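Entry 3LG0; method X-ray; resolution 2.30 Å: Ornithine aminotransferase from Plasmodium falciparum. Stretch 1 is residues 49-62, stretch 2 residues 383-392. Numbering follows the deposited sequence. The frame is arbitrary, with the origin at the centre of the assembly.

Stretch 1, residues 49-62: YDFLSAYSSVNQGH
Stretch 2, residues 383-392: VRLTPPLCIT

How do two stretches more than three hundred residues apart in one chain lie against each other? Each enters as the end of a strand, Tyr-49 to Asp-50 and Val-383 to Leu-385, then gives way to loop. The CA atoms of Phe-51 and Pro-387 sit 4.3 Å apart, and those of Asn-59 and Pro-388 4.5 Å, so adjacent prolines meet residues eight apart in the first stretch. At the first pair the chains run in roughly opposite directions, so that Leu-52 meets Arg-384 while Asp-50 meets Pro-387 and Pro-388. Between these two register points the first stretch makes an excursion, with the side chains of Ala-54 and Ser-57 8.3 Å or more from the second stretch. The excursion carries positive phi from Ser-53 (56/34) through Ala-54 (47/47) and Tyr-55 (56/48) to Ser-56 (78/2); the return is made by a type I turn from Val-58 to Gly-61, closed by Gly-61 N to Val-58 O at 2.9 Å. Together the contacts bury 728 Å².

What pins the two backbones together? Thr-386 N donates to Phe-51 O at 2.7 Å, nearly straight at 164°, and Leu-389 N donates to Asn-59 O at 2.9 Å and 152°. Between these bonds lie two prolines, which have no N-H to give; a side-chain hydroxyl and a C-H group make contacts there. Ser-53, chi1 m with its CB directed toward the partner, donates from OG to Thr-386 O at 2.7 Å. Asp-50, chi1 t, braces this corner: its OD1 accepts from Leu-52 N at 2.9 Å and from Ser-53 N at 2.8 Å. Its carbonyl faces the other stretch, with Asp-50 O 3.5 Å from Pro-387 CA in a C-H...O contact. Thr-386 OG1, on a p rotamer, lies 3.1 Å from Leu-52 O.

Where does the Phe-51 ring fit? With chi1 at -103°, between wells, and chi2 at 60°, it fills a hollow in the second stretch and has 114 Å² covered, the most of any residue here. Pro-387, puckered C-gamma endo, lays its CB over one ring face, 3.9 Å from the centroid and 19° off the normal, a CH-pi contact. Leu-385 (m, t) brings CD2 to 3.5 Å from Phe-51 CD2, while Ile-391 (t, t) reaches Phe-51 CE1 with CD1 at 4.2 Å. Nearby, Leu-52 (t, p) points its CB away but returns its end, setting CD1 3.8 Å from CG of Arg-384 (t, p, p).

Which bump enters the returning loop? Pro-388, puckered C-gamma exo, presses its ring between the two arms of the first stretch: its CD is 3.3 Å from Asp-50 O, and its CB is 3.3 Å from Val-58 O and 3.7 Å from Gly-61 CA. It also begins the type I turn to Ile-391, which brings Cys-390, chi1 p, to Gly-61, with SG 4.0 Å from Gly-61 CA. A CB on Gly-61 would lie 2.9 Å from Cys-390 SG, a clash, and at 94/156 would jam against the preceding carbonyl as well. Beside this bump, Leu-389 (m, t) rests CD1 3.8 Å from CB of Asn-59, whose chi1 is m.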

# COMPACT_ATOMS: atom_id res chain seq x y z
N TYR A 49 -21.26 11.62 -14.33
CA TYR A 49 -20.56 10.52 -14.95
C TYR A 49 -19.12 10.57 -14.45
O TYR A 49 -18.46 11.62 -14.53
CB TYR A 49 -20.57 10.66 -16.47
CG TYR A 49 -21.85 10.21 -17.15
CD1 TYR A 49 -22.78 11.14 -17.62
CD2 TYR A 49 -22.12 8.86 -17.34
CE1 TYR A 49 -23.95 10.73 -18.25
CE2 TYR A 49 -23.29 8.43 -17.97
CZ TYR A 49 -24.20 9.37 -18.42
OH TYR A 49 -25.37 8.96 -19.03
N ASP A 50 -18.64 9.44 -13.93
CA ASP A 50 -17.25 9.33 -13.50
C ASP A 50 -16.37 8.97 -14.68
O ASP A 50 -16.40 7.83 -15.13
CB ASP A 50 -17.10 8.26 -12.42
CG ASP A 50 -15.68 8.19 -11.87
OD1 ASP A 50 -14.75 8.73 -12.50
OD2 ASP A 50 -15.50 7.59 -10.78
N PHE A 51 -15.59 9.93 -15.17
CA PHE A 51 -14.74 9.68 -16.33
C PHE A 51 -13.26 9.50 -16.00
O PHE A 51 -12.40 9.54 -16.89
CB PHE A 51 -14.99 10.73 -17.45
CG PHE A 51 -15.82 10.18 -18.56
CD1 PHE A 51 -17.11 9.72 -18.31
CD2 PHE A 51 -15.31 10.06 -19.84
CE1 PHE A 51 -17.88 9.18 -19.33
CE2 PHE A 51 -16.09 9.53 -20.87
CZ PHE A 51 -17.37 9.08 -20.61
N LEU A 52 -13.00 9.29 -14.71
CA LEU A 52 -11.68 8.93 -14.23
C LEU A 52 -11.62 7.47 -13.80
O LEU A 52 -10.61 6.80 -14.01
CB LEU A 52 -11.30 9.82 -13.06
CG LEU A 52 -9.81 9.95 -12.81
CD1 LEU A 52 -9.17 10.47 -14.07
CD2 LEU A 52 -9.55 10.89 -11.65
N SER A 53 -12.70 6.98 -13.22
CA SER A 53 -12.77 5.61 -12.68
C SER A 53 -11.67 5.34 -11.65
O SER A 53 -11.19 4.21 -11.53
CB SER A 53 -12.71 4.56 -13.79
OG SER A 53 -13.74 4.73 -14.74
N ALA A 54 -11.30 6.36 -10.89
CA ALA A 54 -10.21 6.25 -9.93
C ALA A 54 -9.01 5.57 -10.61
O ALA A 54 -8.42 4.63 -10.08
CB ALA A 54 -10.65 5.48 -8.66
N TYR A 55 -8.69 6.04 -11.81
CA TYR A 55 -7.59 5.53 -12.60
C TYR A 55 -7.68 4.04 -12.84
O TYR A 55 -6.72 3.31 -12.66
CB TYR A 55 -6.24 5.91 -11.96
CG TYR A 55 -6.09 7.40 -11.80
CD1 TYR A 55 -5.72 8.21 -12.87
CD2 TYR A 55 -6.33 8.01 -10.57
CE1 TYR A 55 -5.58 9.59 -12.73
CE2 TYR A 55 -6.19 9.38 -10.41
CZ TYR A 55 -5.82 10.17 -11.48
OH TYR A 55 -5.70 11.53 -11.30
N SER A 56 -8.86 3.60 -13.27
CA SER A 56 -9.13 2.21 -13.63
C SER A 56 -9.35 1.25 -12.46
O SER A 56 -9.56 0.06 -12.68
CB SER A 56 -8.06 1.65 -14.58
OG SER A 56 -8.13 2.28 -15.85
N SER A 57 -9.34 1.74 -11.23
CA SER A 57 -9.70 0.87 -10.11
C SER A 57 -11.14 0.40 -10.21
O SER A 57 -11.44 -0.72 -9.80
CB SER A 57 -9.50 1.56 -8.77
OG SER A 57 -8.15 1.91 -8.59
N VAL A 58 -12.05 1.24 -10.72
CA VAL A 58 -13.45 0.81 -10.86
C VAL A 58 -13.87 0.53 -12.30
O VAL A 58 -14.90 1.01 -12.77
CB VAL A 58 -14.48 1.75 -10.13
CG1 VAL A 58 -14.29 1.65 -8.64
CG2 VAL A 58 -14.38 3.19 -10.59
N ASN A 59 -13.05 -0.25 -13.00
CA ASN A 59 -13.43 -0.77 -14.32
C ASN A 59 -14.77 -1.51 -14.25
O ASN A 59 -15.56 -1.44 -15.17
CB ASN A 59 -12.36 -1.72 -14.85
CG ASN A 59 -11.16 -1.00 -15.38
OD1 ASN A 59 -11.09 0.23 -15.34
ND2 ASN A 59 -10.19 -1.76 -15.91
N GLN A 60 -15.00 -2.23 -13.16
CA GLN A 60 -16.24 -2.97 -12.97
C GLN A 60 -17.41 -2.06 -12.55
O GLN A 60 -18.53 -2.53 -12.39
CB GLN A 60 -16.06 -4.07 -11.91
CG GLN A 60 -14.99 -5.14 -12.23
CD GLN A 60 -13.59 -4.73 -11.75
OE1 GLN A 60 -13.31 -3.56 -11.51
NE2 GLN A 60 -12.71 -5.70 -11.62
N GLY A 61 -17.13 -0.77 -12.38
CA GLY A 61 -18.14 0.18 -11.92
C GLY A 61 -18.08 0.35 -10.41
O GLY A 61 -17.61 -0.52 -9.69
N HIS A 62 -18.55 1.49 -9.93
CA HIS A 62 -18.53 1.73 -8.49
C HIS A 62 -19.43 0.77 -7.70
O HIS A 62 -20.52 0.41 -8.15
CB HIS A 62 -18.95 3.16 -8.16
CG HIS A 62 -17.87 4.18 -8.35
ND1 HIS A 62 -17.77 4.95 -9.49
CD2 HIS A 62 -16.85 4.56 -7.54
CE1 HIS A 62 -16.74 5.77 -9.37
NE2 HIS A 62 -16.17 5.55 -8.20
N VAL A 383 -6.73 15.84 -20.95
CA VAL A 383 -7.83 15.46 -20.07
C VAL A 383 -8.10 13.97 -20.27
O VAL A 383 -8.18 13.49 -21.40
CB VAL A 383 -9.10 16.29 -20.37
CG1 VAL A 383 -10.31 15.70 -19.66
CG2 VAL A 383 -8.90 17.74 -19.96
N ARG A 384 -8.22 13.25 -19.17
CA ARG A 384 -8.43 11.81 -19.16
C ARG A 384 -9.91 11.48 -19.42
O ARG A 384 -10.82 12.09 -18.85
CB ARG A 384 -7.97 11.26 -17.80
CG ARG A 384 -8.02 9.75 -17.63
CD ARG A 384 -7.10 9.04 -18.60
NE ARG A 384 -5.68 9.34 -18.40
CZ ARG A 384 -4.85 8.61 -17.66
NH1 ARG A 384 -5.31 7.56 -17.01
NH2 ARG A 384 -3.57 8.94 -17.56
N LEU A 385 -10.17 10.52 -20.29
CA LEU A 385 -11.54 10.10 -20.52
C LEU A 385 -11.59 8.59 -20.35
O LEU A 385 -11.35 7.85 -21.31
CB LEU A 385 -12.02 10.52 -21.92
CG LEU A 385 -12.21 12.02 -22.14
CD1 LEU A 385 -12.44 12.33 -23.60
CD2 LEU A 385 -13.36 12.55 -21.30
N THR A 386 -11.87 8.13 -19.14
CA THR A 386 -11.86 6.71 -18.83
C THR A 386 -12.98 6.34 -17.87
O THR A 386 -12.77 6.33 -16.66
CB THR A 386 -10.52 6.24 -18.21
OG1 THR A 386 -10.20 7.05 -17.08
CG2 THR A 386 -9.38 6.34 -19.22
N PRO A 387 -14.16 6.02 -18.43
CA PRO A 387 -15.36 5.62 -17.68
C PRO A 387 -15.32 4.17 -17.27
O PRO A 387 -14.61 3.37 -17.88
CB PRO A 387 -16.48 5.78 -18.71
CG PRO A 387 -15.80 5.48 -20.02
CD PRO A 387 -14.40 6.06 -19.88
N PRO A 388 -16.08 3.80 -16.24
CA PRO A 388 -16.14 2.38 -15.94
C PRO A 388 -16.62 1.62 -17.18
O PRO A 388 -17.37 2.18 -18.00
CB PRO A 388 -17.18 2.30 -14.82
CG PRO A 388 -17.20 3.66 -14.23
CD PRO A 388 -16.94 4.60 -15.36
N LEU A 389 -16.21 0.37 -17.31
CA LEU A 389 -16.43 -0.39 -18.53
C LEU A 389 -17.85 -0.96 -18.67
O LEU A 389 -18.20 -1.50 -19.70
CB LEU A 389 -15.38 -1.50 -18.68
CG LEU A 389 -13.91 -1.10 -18.41
CD1 LEU A 389 -12.99 -2.29 -18.59
CD2 LEU A 389 -13.48 0.02 -19.32
N CYS A 390 -18.67 -0.83 -17.63
CA CYS A 390 -20.05 -1.25 -17.74
C CYS A 390 -20.96 -0.18 -18.38
O CYS A 390 -22.19 -0.30 -18.36
CB CYS A 390 -20.58 -1.66 -16.38
SG CYS A 390 -20.39 -0.35 -15.15
N ILE A 391 -20.35 0.86 -18.95
CA ILE A 391 -21.10 1.95 -19.57
C ILE A 391 -21.80 1.49 -20.85
O ILE A 391 -21.26 0.69 -21.61
CB ILE A 391 -20.17 3.14 -19.88
CG1 ILE A 391 -20.99 4.40 -20.17
CG2 ILE A 391 -19.18 2.80 -21.00
CD1 ILE A 391 -20.18 5.70 -20.07
N THR A 392 -23.02 1.97 -21.08
CA THR A 392 -23.78 1.60 -22.28
C THR A 392 -23.57 2.60 -23.41
O THR A 392 -23.18 3.75 -23.18
CB THR A 392 -25.28 1.54 -22.01
OG1 THR A 392 -25.78 2.85 -21.74
CG2 THR A 392 -25.59 0.61 -20.82